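Local atomic coordinates of galectin 2 (PDB entry 2YMZ), a protein that probably binds carbohydrates, as a lectin of the galectin family with the beta-sandwich fold of these galactoside-binding proteins. Residues Gly21-Ser24 with Glu25-Ser29. Numbering follows the deposited sequence.
Sequences GHIS and EDAES. With SO4 (sulfate ion), chain I.
Ala27 N donates to Ser24 O over 3.1 Å, closing a type I beta turn from Ser24 to Ala27 where the chain leaves strand 16-23 of one sheet of the galectin beta-sandwich and heads for strand 30-34 of the other. The N-H...O angle of 166° is nearly straight, yet the donor stands above the carbonyl plane of Ser24, 74° out of it, and not on a lone pair. Beside this bond, the methyl of Ala27 points back at the strand end and meets Ile23 CG2 at 3.7 Å. Ile23 presents that branch because CG2 lies anti to the backbone N, while CG1 leads away from the turn; Phe49 and Phe75 from loops and Val81 from strand 80-88 also touch this buried side chain.

A sulfate, probably from the crystallisation liquor, accepts a hydrogen bond from Glu25 N through its O4 at 3.1 Å. The carboxylate of Glu25 takes no part: CG is anti to the backbone N (chi1 -166°) and the chain bends at chi2, so that, of the side chain, CB alone comes close to the ion, 3.7 Å from O4. His22 turns the edge of its ring to the same anion, O4 lying in the ring plane and O2 coming within 3.5 Å of CD2.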
ATOM      1  N   GLY A  21       3.590   9.963  -4.480  1.00 15.33           N
ATOM      2  CA  GLY A  21       4.116   9.035  -5.441  1.00 16.28           C
ATOM      3  C   GLY A  21       4.580   9.728  -6.689  1.00 16.97           C
ATOM      4  O   GLY A  21       4.498  10.983  -6.776  1.00 20.10           O
ATOM      5  N   HIS A  22       5.166   8.927  -7.563  1.00 16.87           N
ATOM      6  CA  HIS A  22       5.764   9.434  -8.809  1.00 17.14           C
ATOM      7  C   HIS A  22       4.800   9.283 -10.020  1.00 16.92           C
ATOM      8  O   HIS A  22       4.364   8.184 -10.334  1.00 18.44           O
ATOM      9  CB  HIS A  22       7.036   8.645  -9.061  1.00 19.23           C
ATOM     10  CG  HIS A  22       7.766   9.132 -10.280  1.00 26.74           C
ATOM     11  ND1 HIS A  22       8.518  10.287 -10.299  1.00 31.72           N
ATOM     12  CD2 HIS A  22       7.787   8.647 -11.538  1.00 26.83           C
ATOM     13  CE1 HIS A  22       8.988  10.478 -11.528  1.00 27.22           C
ATOM     14  NE2 HIS A  22       8.553   9.504 -12.296  1.00 31.00           N
ATOM     15  N   ILE A  23       4.559  10.389 -10.731  1.00 16.48           N
ATOM     16  CA  ILE A  23       3.710  10.328 -11.948  1.00 17.26           C
ATOM     17  C   ILE A  23       4.673  10.009 -13.080  1.00 19.95           C
ATOM     18  O   ILE A  23       5.651  10.678 -13.218  1.00 19.05           O
ATOM     19  CB  ILE A  23       3.034  11.682 -12.180  1.00 18.45           C
ATOM     20  CG1 ILE A  23       2.041  11.964 -10.994  1.00 16.70           C
ATOM     21  CG2 ILE A  23       2.226  11.687 -13.506  1.00 16.75           C
ATOM     22  CD1 ILE A  23       1.498  13.393 -10.941  1.00 19.96           C
ATOM     23  N   SER A  24       4.347   8.992 -13.866  1.00 23.02           N
ATOM     24  CA  SER A  24       5.196   8.501 -14.962  1.00 24.86           C
ATOM     25  C   SER A  24       5.418   9.667 -15.954  1.00 25.05           C
ATOM     26  O   SER A  24       4.540  10.524 -16.186  1.00 21.96           O
ATOM     27  CB  SER A  24       4.518   7.303 -15.680  1.00 30.09           C
ATOM     28  OG  SER A  24       4.173   6.234 -14.762  1.00 35.48           O
ATOM     29  N   GLU A  25       6.605   9.677 -16.571  1.00 26.55           N
ATOM     30  CA  GLU A  25       6.946  10.703 -17.552  1.00 27.76           C
ATOM     31  C   GLU A  25       5.976  10.614 -18.746  1.00 26.97           C
ATOM     32  O   GLU A  25       5.647  11.627 -19.392  1.00 28.29           O
ATOM     33  CB  GLU A  25       8.430  10.485 -18.011  1.00 35.62           C
ATOM     34  CG  GLU A  25       9.005  11.670 -18.763  1.00 49.77           C
ATOM     35  CD  GLU A  25       9.189  12.914 -17.891  1.00 57.96           C
ATOM     36  OE1 GLU A  25       9.982  12.863 -16.912  1.00 64.10           O
ATOM     37  OE2 GLU A  25       8.550  13.955 -18.191  1.00 62.92           O
ATOM     38  N   ASP A  26       5.505   9.396 -18.987  1.00 25.68           N
ATOM     39  CA  ASP A  26       4.575   9.094 -20.078  1.00 31.42           C
ATOM     40  C   ASP A  26       3.120   8.937 -19.632  1.00 27.72           C
ATOM     41  O   ASP A  26       2.299   8.545 -20.432  1.00 25.16           O
ATOM     42  CB  ASP A  26       4.975   7.780 -20.748  1.00 36.72           C
ATOM     43  CG  ASP A  26       6.293   7.896 -21.452  1.00 52.48           C
ATOM     44  OD1 ASP A  26       6.566   8.981 -22.029  1.00 55.23           O
ATOM     45  OD2 ASP A  26       7.087   6.938 -21.392  1.00 59.71           O
ATOM     46  N   ALA A  27       2.795   9.292 -18.375  1.00 24.76           N
ATOM     47  CA  ALA A  27       1.424   9.135 -17.909  1.00 25.19           C
ATOM     48  C   ALA A  27       0.453   9.836 -18.777  1.00 24.47           C
ATOM     49  O   ALA A  27       0.692  10.994 -19.111  1.00 25.13           O
ATOM     50  CB  ALA A  27       1.246   9.691 -16.470  1.00 23.39           C
ATOM     51  N   GLU A  28      -0.730   9.223 -19.021  1.00 19.33           N
ATOM     52  CA  GLU A  28      -1.826  10.027 -19.503  1.00 21.25           C
ATOM     53  C   GLU A  28      -2.831  10.238 -18.395  1.00 17.23           C
ATOM     54  O   GLU A  28      -3.600  11.107 -18.514  1.00 17.07           O
ATOM     55  CB  GLU A  28      -2.607   9.419 -20.691  1.00 26.24           C
ATOM     56  CG  GLU A  28      -1.806   9.600 -22.007  1.00 33.35           C
ATOM     57  CD  GLU A  28      -2.591   9.283 -23.284  1.00 39.07           C
ATOM     58  OE1 GLU A  28      -3.859   9.096 -23.281  1.00 34.06           O
ATOM     59  OE2 GLU A  28      -1.903   9.234 -24.342  1.00 41.78           O
ATOM     60  N   SER A  29      -2.854   9.354 -17.372  1.00 18.38           N
ATOM     61  CA  SER A  29      -3.786   9.612 -16.267  1.00 16.48           C
ATOM     62  C   SER A  29      -3.418   8.671 -15.108  1.00 17.27           C
ATOM     63  O   SER A  29      -2.593   7.794 -15.282  1.00 18.16           O
ATOM     64  CB  SER A  29      -5.234   9.303 -16.707  1.00 20.44           C
ATOM     65  OG  SER A  29      -5.423   7.932 -16.796  1.00 24.28           O
TER
HETATM   66  S   SO4 I1132       8.662   6.413 -15.259  1.00 75.21           S
HETATM   67  O1  SO4 I1132      10.009   5.800 -15.209  1.00 73.81           O
HETATM   68  O2  SO4 I1132       7.989   6.100 -13.964  1.00 81.86           O
HETATM   69  O3  SO4 I1132       7.857   5.824 -16.359  1.00 74.51           O
HETATM   70  O4  SO4 I1132       8.819   7.875 -15.466  1.00 55.45           O